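Local coordinates for protein beta-hexosaminidase LpqI (Mycobacterium tuberculosis H37Rv, PDB 6GFV) that cleaves terminal beta-1,4-linked N-acetylglucosamine from peptidoglycan fragments during cell-wall recycling, as a glycoside hydrolase of family 3, at residues 285-288 / 289-293; 313-317 / 318-322. All blocks are in the same frame, centred on the assembly; numbering follows the deposited sequence.

Contact 1: 285-288 / 289-293; sequences AVLR and TLQAG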
loop_
_atom_site.group_PDB
_atom_site.type_symbol
_atom_site.label_atom_id
_atom_site.label_comp_id
_atom_site.label_asym_id
_atom_site.label_seq_id
_atom_site.Cartn_x
_atom_site.Cartn_y
_atom_site.Cartn_z
ATOM N N ALA A 285 -16.427 2.590 2.788
ATOM C CA ALA A 285 -15.279 2.713 1.905
ATOM C C ALA A 285 -14.496 1.401 1.857
ATOM O O ALA A 285 -14.065 0.971 0.791
ATOM C CB ALA A 285 -14.394 3.855 2.337
ATOM N N VAL A 286 -14.332 0.766 3.016
ATOM C CA VAL A 286 -13.622 -0.496 3.101
ATOM C C VAL A 286 -14.337 -1.560 2.271
ATOM O O VAL A 286 -13.699 -2.278 1.503
ATOM C CB VAL A 286 -13.468 -0.970 4.574
ATOM C CG1 VAL A 286 -13.028 -2.428 4.635
ATOM C CG2 VAL A 286 -12.487 -0.088 5.309
ATOM N N LEU A 287 -15.658 -1.649 2.418
ATOM C CA LEU A 287 -16.458 -2.586 1.631
ATOM C C LEU A 287 -16.259 -2.370 0.121
ATOM O O LEU A 287 -16.068 -3.312 -0.614
ATOM C CB LEU A 287 -17.946 -2.469 1.992
ATOM C CG LEU A 287 -18.949 -3.353 1.232
ATOM C CD1 LEU A 287 -18.549 -4.808 1.238
ATOM C CD2 LEU A 287 -20.352 -3.205 1.813
ATOM N N ARG A 288 -16.306 -1.120 -0.320
ATOM C CA ARG A 288 -16.142 -0.787 -1.729
ATOM C C ARG A 288 -14.796 -1.213 -2.286
ATOM O O ARG A 288 -14.730 -1.766 -3.378
ATOM C CB ARG A 288 -16.329 0.717 -1.949
ATOM C CG ARG A 288 -17.782 1.170 -1.946
ATOM C CD ARG A 288 -18.492 0.803 -3.237
ATOM N NE ARG A 288 -17.801 1.311 -4.421
ATOM C CZ ARG A 288 -18.051 2.489 -4.989
ATOM N NH1 ARG A 288 -18.983 3.297 -4.490
ATOM N NH2 ARG A 288 -17.375 2.859 -6.064
ATOM N N THR A 289 -13.715 -0.968 -1.538
ATOM C CA THR A 289 -12.391 -1.231 -2.081
ATOM C C THR A 289 -12.147 -2.740 -2.160
ATOM O O THR A 289 -11.552 -3.208 -3.108
ATOM C CB THR A 289 -11.271 -0.510 -1.272
ATOM O OG1 THR A 289 -10.081 -0.432 -2.062
ATOM C CG2 THR A 289 -10.979 -1.194 0.069
ATOM N N LEU A 290 -12.659 -3.508 -1.203
ATOM C CA LEU A 290 -12.594 -4.966 -1.297
ATOM C C LEU A 290 -13.511 -5.499 -2.405
ATOM O O LEU A 290 -13.193 -6.490 -3.059
ATOM C CB LEU A 290 -12.945 -5.621 0.045
ATOM C CG LEU A 290 -11.959 -5.345 1.187
ATOM C CD1 LEU A 290 -12.348 -6.093 2.456
ATOM C CD2 LEU A 290 -10.548 -5.695 0.773
ATOM N N GLN A 291 -14.641 -4.834 -2.625
ATOM C CA GLN A 291 -15.504 -5.191 -3.744
ATOM C C GLN A 291 -14.786 -4.962 -5.082
ATOM O O GLN A 291 -15.000 -5.704 -6.047
ATOM C CB GLN A 291 -16.816 -4.407 -3.677
ATOM C CG GLN A 291 -17.835 -4.983 -2.683
ATOM C CD GLN A 291 -19.090 -4.154 -2.580
ATOM O OE1 GLN A 291 -19.036 -2.936 -2.643
ATOM N NE2 GLN A 291 -20.230 -4.812 -2.412
ATOM N N ALA A 292 -13.909 -3.963 -5.124
ATOM C CA ALA A 292 -13.159 -3.644 -6.343
ATOM C C ALA A 292 -12.058 -4.655 -6.659
ATOM O O ALA A 292 -11.639 -4.780 -7.809
ATOM C CB ALA A 292 -12.571 -2.257 -6.242
ATOM N N GLY A 293 -11.601 -5.387 -5.647
ATOM C CA GLY A 293 -10.540 -6.353 -5.840
ATOM C C GLY A 293 -9.218 -5.999 -5.166
ATOM O O GLY A 293 -8.239 -6.686 -5.365
#

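Contact 2: 313-317 / 318-322; sequences EQALR and AGELP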
loop_
_atom_site.group_PDB
_atom_site.type_symbol
_atom_site.label_atom_id
_atom_site.label_comp_id
_atom_site.label_asym_id
_atom_site.label_seq_id
_atom_site.Cartn_x
_atom_site.Cartn_y
_atom_site.Cartn_z
ATOM N N GLU A 313 -18.998 -8.460 7.754
ATOM C CA GLU A 313 -19.676 -9.721 8.004
ATOM C C GLU A 313 -21.105 -9.659 7.465
ATOM O O GLU A 313 -21.605 -10.639 6.923
ATOM C CB GLU A 313 -19.672 -10.068 9.496
ATOM C CG GLU A 313 -18.365 -10.676 9.976
ATOM C CD GLU A 313 -18.443 -11.194 11.399
ATOM O OE1 GLU A 313 -18.195 -10.419 12.344
ATOM O OE2 GLU A 313 -18.757 -12.388 11.575
ATOM N N GLN A 314 -21.754 -8.505 7.597
ATOM C CA GLN A 314 -23.073 -8.301 6.993
ATOM C C GLN A 314 -23.037 -8.528 5.488
ATOM O O GLN A 314 -23.897 -9.208 4.939
ATOM C CB GLN A 314 -23.595 -6.897 7.266
ATOM C CG GLN A 314 -23.931 -6.617 8.708
ATOM C CD GLN A 314 -24.243 -5.157 8.942
ATOM O OE1 GLN A 314 -24.519 -4.413 8.002
ATOM N NE2 GLN A 314 -24.206 -4.738 10.201
ATOM N N ALA A 315 -22.032 -7.954 4.829
ATOM C CA ALA A 315 -21.899 -8.063 3.386
ATOM C C ALA A 315 -21.736 -9.519 2.957
ATOM O O ALA A 315 -22.202 -9.918 1.902
ATOM C CB ALA A 315 -20.732 -7.229 2.903
ATOM N N LEU A 316 -21.083 -10.312 3.792
ATOM C CA LEU A 316 -20.882 -11.720 3.492
ATOM C C LEU A 316 -22.199 -12.478 3.531
ATOM O O LEU A 316 -22.450 -13.314 2.677
ATOM C CB LEU A 316 -19.881 -12.344 4.471
ATOM C CG LEU A 316 -18.397 -12.184 4.149
ATOM C CD1 LEU A 316 -17.542 -12.778 5.264
ATOM C CD2 LEU A 316 -18.080 -12.847 2.846
ATOM N N ARG A 317 -23.047 -12.168 4.505
ATOM C CA ARG A 317 -24.305 -12.890 4.666
ATOM C C ARG A 317 -25.376 -12.428 3.678
ATOM O O ARG A 317 -26.274 -13.191 3.333
ATOM C CB ARG A 317 -24.827 -12.751 6.103
ATOM C CG ARG A 317 -23.981 -13.496 7.127
ATOM C CD ARG A 317 -24.602 -13.481 8.509
ATOM N NE ARG A 317 -24.754 -12.136 9.050
ATOM C CZ ARG A 317 -23.837 -11.520 9.789
ATOM N NH1 ARG A 317 -22.698 -12.131 10.074
ATOM N NH2 ARG A 317 -24.059 -10.293 10.243
ATOM N N ALA A 318 -25.275 -11.186 3.221
ATOM C CA ALA A 318 -26.244 -10.638 2.286
ATOM C C ALA A 318 -25.793 -10.811 0.838
ATOM O O ALA A 318 -26.480 -10.396 -0.091
ATOM C CB ALA A 318 -26.490 -9.180 2.585
ATOM N N GLY A 319 -24.633 -11.424 0.648
ATOM C CA GLY A 319 -24.109 -11.644 -0.686
ATOM C C GLY A 319 -23.558 -10.416 -1.392
ATOM O O GLY A 319 -23.393 -10.429 -2.605
ATOM N N GLU A 320 -23.273 -9.352 -0.650
ATOM C CA GLU A 320 -22.674 -8.165 -1.260
ATOM C C GLU A 320 -21.210 -8.405 -1.575
ATOM O O GLU A 320 -20.600 -7.667 -2.340
ATOM C CB GLU A 320 -22.774 -6.950 -0.338
ATOM C CG GLU A 320 -24.161 -6.536 0.058
ATOM C CD GLU A 320 -24.116 -5.454 1.104
ATOM O OE1 GLU A 320 -23.990 -4.272 0.729
ATOM O OE2 GLU A 320 -24.181 -5.794 2.299
ATOM N N LEU A 321 -20.638 -9.409 -0.923
ATOM C CA LEU A 321 -19.246 -9.768 -1.117
ATOM C C LEU A 321 -19.150 -11.282 -1.019
ATOM O O LEU A 321 -19.568 -11.861 -0.028
ATOM C CB LEU A 321 -18.359 -9.066 -0.079
ATOM C CG LEU A 321 -16.845 -9.251 -0.030
ATOM C CD1 LEU A 321 -16.133 -8.343 -1.011
ATOM C CD2 LEU A 321 -16.346 -8.994 1.378
ATOM N N PRO A 322 -18.637 -11.934 -2.069
ATOM C CA PRO A 322 -18.553 -13.399 -2.064
ATOM C C PRO A 322 -17.282 -13.916 -1.378
ATOM O O PRO A 322 -16.244 -13.262 -1.438
ATOM C CB PRO A 322 -18.563 -13.748 -3.553
ATOM C CG PRO A 322 -17.934 -12.573 -4.203
ATOM C CD PRO A 322 -18.269 -11.362 -3.374
#

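Contact 1: 285-288 / 289-293
The C-terminal turns of helix 282-292 carry this local contact, in which Leu287 meets Gln291 and Val286 meets Leu290 one turn on. Four consecutive i to i+4 backbone bonds define the helix here. Leu290 N to Val286 O is the straightest, at 169° about the hydrogen, whereas Ala292 N reaches Arg288 O at 2.9 Å but bends to 135° as the helix runs out. Gln291 leans back over the preceding turn. Its CG lies 3.2 Å from Leu287 O, and its amide crosses the leucine branch at a slant, with CD 3.9 Å from Leu287 CG. The chain is extended beyond CG, which carries NE2 outward to bond with Glu320 O in the loop after the next helix. The amide therefore has both an apolar flank and a polar anchor. Arg288 folds at chi2 and chi3 and brings its CD to 3.8 Å from Gln291 OE1; its guanidinium goes instead to a salt bridge with Glu238. Gly293, with positive phi, is the C-prime residue of a Schellman motif: Gly293 N bonds to Leu290 O and Ala294 N to Thr289 O. On the barrel side of this family 3 TIM-barrel domain, Val286 packs against Ala297 and Trp299 of strand 297-299, and its CG1 is 4.3 Å from Leu290 CD1. Thr289 has OG1 anti to its own N (chi1 -161°), which places CG2 3.3 Å from Val286 O and lets OG1 bond to Ser241 O. The Thr289 side chain is about 8 Å from that of Asp268, the probable nucleophile.

Contact 2: 313-317 / 318-322
Ala315 and Glu320 meet where helix 305-317 ends and the chain turns toward helix 323-337. A helical bond from Ala318 N to Gln314 O, 3.0 Å, is kept at the end of the helix. Beyond it, Gly319 takes positive phi and reverses the chain, so that Ala315 O receives Leu321 N at 3.3 Å, an i to i+6 bond. That donor stands 58° out of the carbonyl plane; a second, weak bond from Glu320 N reaches the same oxygen. Glu320 folds back beside the helix: CG is anti to the carbonyl carbon (chi1 -59°) and the chain then runs extended, which lays the carboxylate against the last turn with OE2 3.4 Å from Ala315 CA. The methyl of Ala315 touches both ends of this side chain, its CB 3.8 Å from Glu320 CB and from OE2 alike. Leu316 covers another flank. With CG beside its backbone N and chi2 at 176°, it directs CD2 to 3.4 Å from Leu321 O, while the two leucines approach more loosely through their CD2 atoms. Glu320 OE2 forms a salt bridge with Arg311, one turn before Ala315 on the same helix. The carboxylate thus joins loop to helix by charge as well as by packing, and its negative charge near the helix C-terminus is probably balanced in part by that arginine.

Followed from the N terminus, the chain completes contact 1 at the end of helix 282-292, passes through strand 297-299, and returns along helix 305-317 to contact 2, where the loop to helix 323-337 begins. The two are in series, neither nested nor crossed: each closes only a local helix end. Their centres are 12 Å apart, and they meet directly. Leu287 CD1 packs 3.7 Å from Ala315 CB, and Leu321 CD1 comes to 4.0 Å from Leu290 O. Two helix C-termini flanking one barrel strand in sequence are thereby tied side by side, with residues 318-322 joined to both.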